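Local coordinates for oxidoreductase protein (Agrobacterium radiobacter, PDB 5UI9), which probably catalyses an NAD-dependent oxidation or reduction as a member of the GFO/IDH/MocA family, and binds NAD+ together with a small dihydroxy acid, at residues 316-319 with 320-323; 80-83 with 84-88. All coordinates share one frame; numbering follows the deposited sequence.

Interaction 1 of 2, residues 316-319 with 320-323; sequences GADN and LKTF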
loop_
_atom_site.group_PDB
_atom_site.type_symbol
_atom_site.label_atom_id
_atom_site.label_comp_id
_atom_site.label_asym_id
_atom_site.label_seq_id
_atom_site.Cartn_x
_atom_site.Cartn_y
_atom_site.Cartn_z
ATOM N N GLY A 316 17.706 3.992 23.198
ATOM C CA GLY A 316 18.719 3.611 22.216
ATOM C C GLY A 316 18.582 2.153 21.804
ATOM O O GLY A 316 18.612 1.835 20.606
ATOM N N ALA A 317 18.398 1.284 22.802
ATOM C CA ALA A 317 18.232 -0.160 22.600
ATOM C C ALA A 317 16.996 -0.502 21.759
ATOM O O ALA A 317 17.090 -1.297 20.821
ATOM C CB ALA A 317 18.181 -0.884 23.943
ATOM N N ASP A 318 15.853 0.100 22.085
ATOM C CA ASP A 318 14.649 -0.074 21.270
ATOM C C ASP A 318 14.868 0.419 19.839
ATOM O O ASP A 318 14.478 -0.252 18.877
ATOM C CB ASP A 318 13.444 0.659 21.871
ATOM C CG ASP A 318 12.180 0.511 21.011
ATOM O OD1 ASP A 318 11.483 -0.519 21.145
ATOM O OD2 ASP A 318 11.894 1.415 20.190
ATOM N N ASN A 319 15.500 1.585 19.712
ATOM C CA ASN A 319 15.660 2.235 18.422
ATOM C C ASN A 319 16.529 1.443 17.438
ATOM O O ASN A 319 16.372 1.605 16.237
ATOM C CB ASN A 319 16.208 3.655 18.591
ATOM C CG ASN A 319 16.011 4.506 17.345
ATOM O OD1 ASN A 319 16.965 4.794 16.624
ATOM N ND2 ASN A 319 14.767 4.892 17.079
ATOM N N LEU A 320 17.427 0.590 17.937
ATOM C CA LEU A 320 18.185 -0.340 17.076
ATOM C C LEU A 320 17.262 -1.174 16.182
ATOM O O LEU A 320 17.598 -1.460 15.038
ATOM C CB LEU A 320 19.042 -1.296 17.911
ATOM C CG LEU A 320 20.190 -0.742 18.756
ATOM C CD1 LEU A 320 20.841 -1.868 19.549
ATOM C CD2 LEU A 320 21.213 -0.022 17.885
ATOM N N LYS A 321 16.103 -1.561 16.713
ATOM C CA LYS A 321 15.150 -2.391 15.964
ATOM C C LYS A 321 14.395 -1.598 14.892
ATOM O O LYS A 321 13.899 -2.182 13.931
ATOM C CB LYS A 321 14.204 -3.127 16.916
ATOM C CG LYS A 321 14.931 -4.210 17.720
ATOM C CD LYS A 321 14.051 -4.883 18.764
ATOM C CE LYS A 321 13.960 -4.055 20.034
ATOM N NZ LYS A 321 13.030 -4.658 21.026
ATOM N N THR A 322 14.315 -0.280 15.063
ATOM C CA THR A 322 13.857 0.621 14.011
ATOM C C THR A 322 14.986 0.884 13.016
ATOM O O THR A 322 14.788 0.765 11.800
ATOM C CB THR A 322 13.344 1.952 14.600
ATOM O OG1 THR A 322 12.117 1.713 15.297
ATOM C CG2 THR A 322 13.108 2.996 13.515
ATOM N N PHE A 323 16.160 1.248 13.530
ATOM C CA PHE A 323 17.286 1.609 12.666
ATOM C C PHE A 323 17.713 0.478 11.737
ATOM O O PHE A 323 18.044 0.730 10.584
ATOM C CB PHE A 323 18.502 2.115 13.458
ATOM C CG PHE A 323 19.487 2.847 12.595
ATOM C CD1 PHE A 323 20.452 2.151 11.871
ATOM C CD2 PHE A 323 19.406 4.224 12.447
ATOM C CE1 PHE A 323 21.331 2.815 11.033
ATOM C CE2 PHE A 323 20.294 4.898 11.619
ATOM C CZ PHE A 323 21.258 4.192 10.913
#

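Interaction 2 of 2, residues 80-83 with 84-88; sequences HRAL and VEMAA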
loop_
_atom_site.group_PDB
_atom_site.type_symbol
_atom_site.label_atom_id
_atom_site.label_comp_id
_atom_site.label_asym_id
_atom_site.label_seq_id
_atom_site.Cartn_x
_atom_site.Cartn_y
_atom_site.Cartn_z
ATOM N N HIS A 80 26.709 12.615 16.036
ATOM C CA HIS A 80 25.933 11.899 17.064
ATOM C C HIS A 80 26.768 10.908 17.877
ATOM O O HIS A 80 26.688 10.909 19.114
ATOM C CB HIS A 80 24.734 11.155 16.473
ATOM C CG HIS A 80 23.623 12.046 16.024
ATOM N ND1 HIS A 80 22.485 11.560 15.417
ATOM C CD2 HIS A 80 23.484 13.392 16.066
ATOM C CE1 HIS A 80 21.688 12.572 15.116
ATOM N NE2 HIS A 80 22.270 13.693 15.499
ATOM N N ARG A 81 27.552 10.072 17.189
ATOM C CA ARG A 81 28.316 9.020 17.860
ATOM C C ARG A 81 29.289 9.611 18.869
ATOM O O ARG A 81 29.338 9.158 20.012
ATOM C CB ARG A 81 29.063 8.100 16.880
ATOM C CG ARG A 81 29.954 7.098 17.616
ATOM C CD ARG A 81 30.341 5.873 16.814
ATOM N NE ARG A 81 31.187 4.997 17.631
ATOM C CZ ARG A 81 31.643 3.799 17.262
ATOM N NH1 ARG A 81 31.354 3.288 16.067
ATOM N NH2 ARG A 81 32.406 3.106 18.101
ATOM N N ALA A 82 30.045 10.620 18.439
ATOM C CA ALA A 82 31.021 11.278 19.303
ATOM C C ALA A 82 30.353 11.936 20.512
ATOM O O ALA A 82 30.846 11.810 21.630
ATOM C CB ALA A 82 31.839 12.304 18.518
ATOM N N LEU A 83 29.225 12.612 20.291
ATOM C CA LEU A 83 28.544 13.326 21.379
ATOM C C LEU A 83 27.920 12.380 22.404
ATOM O O LEU A 83 27.951 12.668 23.605
ATOM C CB LEU A 83 27.522 14.325 20.830
ATOM C CG LEU A 83 28.169 15.503 20.087
ATOM C CD1 LEU A 83 27.115 16.279 19.310
ATOM C CD2 LEU A 83 28.945 16.421 21.029
ATOM N N VAL A 84 27.386 11.249 21.943
ATOM C CA VAL A 84 26.884 10.205 22.844
ATOM C C VAL A 84 28.033 9.580 23.641
ATOM O O VAL A 84 27.883 9.321 24.839
ATOM C CB VAL A 84 26.080 9.121 22.084
ATOM C CG1 VAL A 84 25.775 7.919 22.970
ATOM C CG2 VAL A 84 24.781 9.713 21.561
ATOM N N GLU A 85 29.165 9.338 22.980
ATOM C CA GLU A 85 30.367 8.828 23.654
ATOM C C GLU A 85 30.899 9.785 24.737
ATOM O O GLU A 85 31.300 9.329 25.815
ATOM C CB GLU A 85 31.465 8.481 22.628
ATOM C CG GLU A 85 31.164 7.197 21.855
ATOM C CD GLU A 85 32.007 6.990 20.598
ATOM O OE1 GLU A 85 32.764 7.897 20.175
ATOM O OE2 GLU A 85 31.913 5.886 20.021
ATOM N N MET A 86 30.907 11.089 24.440
ATOM C CA MET A 86 31.300 12.123 25.410
ATOM C C MET A 86 30.352 12.133 26.617
ATOM O O MET A 86 30.794 12.267 27.768
ATOM C CB MET A 86 31.312 13.520 24.769
ATOM C CG MET A 86 32.428 13.772 23.763
ATOM S SD MET A 86 32.531 15.513 23.265
ATOM C CE MET A 86 33.053 15.389 21.555
ATOM N N ALA A 87 29.055 11.999 26.341
ATOM C CA ALA A 87 28.043 11.934 27.396
ATOM C C ALA A 87 28.294 10.731 28.303
ATOM O O ALA A 87 28.311 10.874 29.527
ATOM C CB ALA A 87 26.641 11.879 26.803
ATOM N N ALA A 88 28.531 9.569 27.695
ATOM C CA ALA A 88 28.772 8.327 28.431
ATOM C C ALA A 88 30.008 8.405 29.337
ATOM O O ALA A 88 29.943 8.013 30.510
ATOM C CB ALA A 88 28.891 7.161 27.464
#

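Interaction 1 of 2, residues 316-319 with 320-323
Gly316 and Leu320 meet in a local contact between successive turns at the N-terminal end of helix 316-335, held mainly by main-chain hydrogen bonds. Leu320 N donates to Gly316 O at 3.2 Å. Leu320 CG also lies 3.5 Å from Gly316 O, while its CD1 is nearer Ala317 O. Chi1 of -65° sets CG beside the Leu320 backbone N, and this turns the side chain back along the preceding turn.

The next turn is less regular. Lys321 N bonds to Asp318 O at 3.0 Å, three residues back, and approaches from above the carbonyl plane, 45° out of it. This is an i to i+3 bond, as in a 3-10 turn. Asn319 O then takes two donors. Phe323 N reaches Asn319 O at 2.7 Å with a nearly straight N-H (170°). Thr322 N gives it a weak bond. Beside them, Asn319 ND2 stands 4.1 Å from Thr322 CB, a loose side-chain approach at a slant.

Two opposite charges also come near each other. Lys321 bends at chi3, and its NZ ends 4.4 Å from Asp318 OD1, too far for a salt bridge but near enough for a probable weak attraction. The stronger partner of Asp318 OD1 is Arg188, a salt bridge, and Arg188 also bonds to Thr322 OG1, which Asp185 holds as well, so one arginine ties successive turns of this helix to helix 175-191.

Phe323 rests on Ile181 of that same helix, Leu320 packs on Ala107, Lys108 and Val111 of helix 104-116, and Asn319 touches Phe100 in a loop. At the very start of the helix, Gly316 makes a backbone hydrogen bond with Leu121, the first residue of strand 121-124.

Interaction 2 of 2, residues 80-83 with 84-88
His80 O receives Val84 N at 2.9 Å, the first of four successive i to i+4 bonds between 80-83 and 84-88. Val84 CG2 also sits 3.3 Å from His80 O: chi1 of 170° sends CG1 away from the backbone N of Val84 and leaves CG2 beside it. The His80 ring leads away from the turn, with NE2 bonded to Thr75 O and ND1 to Phe100 O, so both ring nitrogens are held by backbone carbonyls, which fixes the rotation of the ring.

Arg81 carries the one salt bridge of the contact. Its chain runs extended from CG to NE, and NE meets Glu85 OE2 at 2.7 Å. The N-H points almost straight at the oxygen (178°), which lies in the guanidinium plane. The carboxylate is turned steeply against that plane, 76° away, and is met from above its own plane. Arg81 CG also passes 3.3 Å from Glu85 OE2. The other end of the guanidinium bridges to Asp106 through NH1, so Arg81 stands between two acids and links this helix to helix 104-116.

Helix 80-89 is the crossover helix of a beta-alpha-beta unit of the Rossmann fold, between strands 70-73 and 94-97, and Val84 packs on Ile73 and Cys96 of those two strands.

Ala82 O accepts Met86 N, and Met86 CG lies 3.3 Å from Ala82 O. Leu83 O accepts Ala87 N. Leu83 CD2 lies 4.3 Å from Met86 CE, a light apolar touch.

Overall arrangement
Interactions 1 and 2 are both helical turns, and they do not touch. Their centres are about 17 Å apart and their nearest atoms about 8 Å. Helix 104-116 packs against both: Leu320 of 316-323 lies on it, and so do Arg81 and Val84 of 80-88. Phe100 is also shared, since Asn319 touches it and its carbonyl oxygen accepts a bond from His80. Interaction 2 is the closer to the cofactor, with the His80 side chain about 4 Å from NAD. Interaction 1 is farther off. The side chain of Phe323 is about 10 Å from NAD, and that of Asn319 about 12 Å from the bound dihydroxy acid.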